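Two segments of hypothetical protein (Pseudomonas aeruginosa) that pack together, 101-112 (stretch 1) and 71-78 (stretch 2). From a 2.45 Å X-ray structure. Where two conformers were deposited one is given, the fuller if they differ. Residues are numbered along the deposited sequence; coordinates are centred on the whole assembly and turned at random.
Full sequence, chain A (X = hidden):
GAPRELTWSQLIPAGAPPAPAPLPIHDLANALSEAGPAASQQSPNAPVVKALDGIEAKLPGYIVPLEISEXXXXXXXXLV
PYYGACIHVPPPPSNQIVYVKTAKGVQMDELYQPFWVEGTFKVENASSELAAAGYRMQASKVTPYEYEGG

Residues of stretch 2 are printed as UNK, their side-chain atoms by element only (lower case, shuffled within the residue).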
# COMPACT_ATOMS: atom_id res chain seq x y z
N LYS A 101 -22.02 4.98 -5.69
CA LYS A 101 -22.60 3.63 -5.58
C LYS A 101 -22.32 2.91 -6.90
O LYS A 101 -22.58 3.48 -7.96
CB LYS A 101 -24.13 3.65 -5.27
CG LYS A 101 -24.48 4.10 -3.86
CD LYS A 101 -25.95 3.85 -3.52
CE LYS A 101 -26.37 4.54 -2.23
NZ LYS A 101 -27.77 4.21 -1.82
N THR A 102 -21.72 1.71 -6.86
CA THR A 102 -21.41 0.94 -8.07
C THR A 102 -21.85 -0.55 -7.93
O THR A 102 -21.62 -1.18 -6.88
CB THR A 102 -19.92 1.08 -8.49
OG1 THR A 102 -19.70 0.39 -9.72
CG2 THR A 102 -18.94 0.57 -7.44
N ALA A 103 -22.47 -1.10 -8.97
CA ALA A 103 -22.86 -2.51 -9.01
C ALA A 103 -21.61 -3.38 -9.29
O ALA A 103 -21.44 -4.43 -8.68
CB ALA A 103 -23.94 -2.75 -10.05
N LYS A 104 -20.74 -2.91 -10.21
CA LYS A 104 -19.45 -3.51 -10.55
C LYS A 104 -18.43 -2.93 -9.56
O LYS A 104 -17.96 -1.79 -9.74
CB LYS A 104 -19.03 -3.22 -12.02
CG LYS A 104 -20.01 -3.61 -13.11
CD LYS A 104 -19.65 -2.93 -14.44
CE LYS A 104 -20.42 -3.50 -15.61
NZ LYS A 104 -20.03 -2.87 -16.89
N GLY A 105 -18.18 -3.68 -8.48
CA GLY A 105 -17.28 -3.25 -7.42
C GLY A 105 -15.82 -3.09 -7.80
O GLY A 105 -15.39 -3.56 -8.86
N VAL A 106 -15.05 -2.43 -6.93
CA VAL A 106 -13.61 -2.23 -7.12
C VAL A 106 -12.88 -3.03 -6.07
O VAL A 106 -13.31 -3.06 -4.92
CB VAL A 106 -13.19 -0.73 -7.06
CG1 VAL A 106 -11.72 -0.55 -7.44
CG2 VAL A 106 -14.07 0.14 -7.94
N GLN A 107 -11.75 -3.64 -6.45
CA GLN A 107 -10.86 -4.42 -5.58
C GLN A 107 -10.26 -3.51 -4.51
O GLN A 107 -9.70 -2.47 -4.87
CB GLN A 107 -9.73 -5.05 -6.43
CG GLN A 107 -10.18 -5.74 -7.73
CD GLN A 107 -10.48 -7.21 -7.55
OE1 GLN A 107 -10.41 -7.77 -6.45
NE2 GLN A 107 -10.84 -7.87 -8.65
N MSE A 108 -10.38 -3.91 -3.21
CA MSE A 108 -9.86 -3.18 -2.04
C MSE A 108 -8.36 -2.90 -2.14
O MSE A 108 -7.88 -1.87 -1.64
CB MSE A 108 -10.13 -4.00 -0.76
CG MSE A 108 -11.35 -4.89 -0.85
SE MSE A 108 -11.33 -6.34 0.46
CE MSE A 108 -10.40 -7.67 -0.55
N ASP A 109 -7.61 -3.85 -2.76
CA ASP A 109 -6.16 -3.85 -2.95
C ASP A 109 -5.66 -2.66 -3.80
O ASP A 109 -4.81 -1.89 -3.34
CB ASP A 109 -5.68 -5.20 -3.56
CG ASP A 109 -6.25 -5.61 -4.93
OD1 ASP A 109 -5.76 -5.09 -5.96
OD2 ASP A 109 -7.11 -6.51 -4.96
N GLU A 110 -6.23 -2.50 -5.01
CA GLU A 110 -5.84 -1.51 -6.00
C GLU A 110 -6.41 -0.07 -5.78
O GLU A 110 -6.58 0.66 -6.75
CB GLU A 110 -6.14 -2.04 -7.42
CG GLU A 110 -7.58 -2.41 -7.74
CD GLU A 110 -7.88 -2.75 -9.19
OE1 GLU A 110 -6.96 -2.61 -10.04
OE2 GLU A 110 -9.04 -3.11 -9.49
N LEU A 111 -6.56 0.39 -4.52
CA LEU A 111 -7.08 1.73 -4.21
C LEU A 111 -5.97 2.76 -3.94
O LEU A 111 -6.26 3.86 -3.46
CB LEU A 111 -8.05 1.71 -3.02
CG LEU A 111 -9.34 0.87 -3.15
CD1 LEU A 111 -10.21 1.04 -1.91
CD2 LEU A 111 -10.13 1.24 -4.39
N TYR A 112 -4.73 2.43 -4.28
CA TYR A 112 -3.52 3.27 -4.13
C TYR A 112 -3.39 4.19 -5.34
O TYR A 112 -2.61 5.14 -5.33
CB TYR A 112 -2.26 2.35 -3.99
CG TYR A 112 -2.04 1.46 -5.21
CD1 TYR A 112 -2.75 0.28 -5.38
CD2 TYR A 112 -1.18 1.86 -6.24
CE1 TYR A 112 -2.62 -0.49 -6.54
CE2 TYR A 112 -1.04 1.09 -7.40
CZ TYR A 112 -1.76 -0.09 -7.55
OH TYR A 112 -1.62 -0.87 -8.67
N UNK A 71 -18.68 -10.35 -2.25
CA UNK A 71 -17.57 -10.70 -3.15
C UNK A 71 -16.19 -10.07 -2.74
O UNK A 71 -15.18 -10.37 -3.37
c UNK A 71 -17.92 -10.27 -4.58
N UNK A 72 -16.18 -9.23 -1.70
CA UNK A 72 -14.98 -8.56 -1.22
C UNK A 72 -14.56 -7.36 -2.05
O UNK A 72 -13.38 -7.04 -2.13
N UNK A 73 -15.54 -6.69 -2.68
CA UNK A 73 -15.31 -5.50 -3.51
C UNK A 73 -15.95 -4.27 -2.88
O UNK A 73 -16.96 -4.39 -2.19
c UNK A 73 -16.45 -7.11 -6.89
c UNK A 73 -15.90 -5.68 -4.92
c UNK A 73 -15.52 -6.93 -5.71
c UNK A 73 -14.06 -6.89 -6.16
N UNK A 74 -15.39 -3.09 -3.15
CA UNK A 74 -15.91 -1.81 -2.68
C UNK A 74 -17.06 -1.41 -3.59
O UNK A 74 -16.86 -1.27 -4.80
c UNK A 74 -13.69 -1.19 -1.66
c UNK A 74 -14.81 -0.74 -2.60
c UNK A 74 -15.39 0.61 -2.19
N UNK A 75 -18.25 -1.25 -3.02
CA UNK A 75 -19.43 -0.92 -3.81
C UNK A 75 -19.99 0.46 -3.46
O UNK A 75 -20.84 0.95 -4.19
c UNK A 75 -20.47 -2.01 -3.64
c UNK A 75 -20.06 -3.31 -4.34
o UNK A 75 -20.70 -2.23 -2.25
N UNK A 76 -19.53 1.07 -2.35
CA UNK A 76 -19.92 2.43 -1.94
C UNK A 76 -18.68 3.15 -1.46
O UNK A 76 -17.91 2.62 -0.67
o UNK A 76 -24.33 1.08 -0.37
o UNK A 76 -23.73 3.09 0.30
c UNK A 76 -21.04 2.47 -0.87
c UNK A 76 -23.56 2.07 -0.40
c UNK A 76 -22.41 2.04 -1.39
N UNK A 77 -18.45 4.34 -1.98
CA UNK A 77 -17.26 5.08 -1.61
C UNK A 77 -17.38 6.56 -1.86
O UNK A 77 -18.26 7.00 -2.60
c UNK A 77 -15.65 5.82 -5.95
c UNK A 77 -15.64 5.75 -4.56
c UNK A 77 -16.60 3.55 -4.65
c UNK A 77 -16.61 3.62 -6.04
c UNK A 77 -16.12 4.62 -3.89
c UNK A 77 -16.05 4.53 -2.39
c UNK A 77 -16.11 4.75 -6.69
N UNK A 78 -16.43 7.33 -1.29
CA UNK A 78 -16.29 8.76 -1.58
C UNK A 78 -15.20 8.91 -2.64
O UNK A 78 -14.13 8.31 -2.51
c UNK A 78 -15.93 9.59 -0.34
c UNK A 78 -18.30 9.98 0.62
c UNK A 78 -16.23 10.32 2.07
c UNK A 78 -16.84 9.51 0.91

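Position 71 carries one side-chain atom, a carbon bonded to CA, and nothing beyond it. Its CB is 7.6 Å from Gly-105 CA, the nearest atom of stretch 1, so the identification rests on the count alone: Ala-71.

Position 72 has no side-chain atoms, and its phi/psi of 79/29° lies where glycine is favoured. Its carbonyl O sits 3.2 Å from CG of Met-108, a selenomethionine. The residue is Gly-72.

Position 73 holds four carbons, forked at the second, which is the leucine pattern. Its CB lies 3.7 Å from CA of Gly-105, the point where that residue lacks a side chain; a CB built there would fall 2.5 Å from the CB of 73, a clash. With the name Leu-73 assigned, the chi angles are -52° (m) and 165° (t), and CD2 comes within 3.8 Å of Gln-107 OE1.

Position 74 has three carbons, one bonded to CA and carrying the other two, a fork at CB without oxygen. One branch carbon lies 4.1 Å from Leu-111 CD1 and 4.5 Å from Met-108 CG. This is Val-74, chi1 176° (t), and the branch in question is CG2. Its backbone is paired with Val-106 in both directions: Val-74 N donates to Val-106 O at 2.7 Å (171° at the hydrogen), and Val-106 N donates to Val-74 O at 3.0 Å (162°).

Position 75 shows a carbon bearing one oxygen and one carbon, which separates it from the all-carbon fork before it. Its methyl carbon is 4.1 Å from Gly-105 CA. The residue is Thr-75, chi1 53° (p). Its carbonyl O accepts from Thr-102 N at 2.9 Å (168°) and also lies 3.5 Å from Lys-101 CA, a CA-H...O contact with an angle of 142° at the hydrogen.

Position 76 has three carbons in a row, the third carrying two oxygens: a carboxylate two methylenes from CA, hence Glu-76. Its CG is 3.8 Å from Lys-101 CG, an approach of the aliphatic portions of the two chains.

Position 77 has one carbon followed by a six-carbon ring with no oxygen, so it is Phe-77. Thr-102 CG2 lies at the ring edge, near its plane, 4.1 Å from CE2.

Position 78 repeats the four-carbon fork at the second atom and is Leu-78; its side chain makes no contact with stretch 1.

The contact works through antiparallel backbone pairing in two places, which on stretch 1 are separated by the corner at 103-104 and on stretch 2 follow directly on each other, the corner at 76 falling at the residue that pairs with Lys-101. Val-106 and Val-74 form a hydrogen-bonded pair with their side chains on the same face, while Lys-101 and Glu-76 form a non-hydrogen-bonded pair, the adjacent Thr-102 to Thr-75 bond holding that end. Gly-105 lets Leu-73 close in, and CG2 of Val-74 meets both Met-108 and Leu-111. Together the stretches bury 625 Å², summed over both sides.

Stretch 2, residues 71-78: AGLVTEFL
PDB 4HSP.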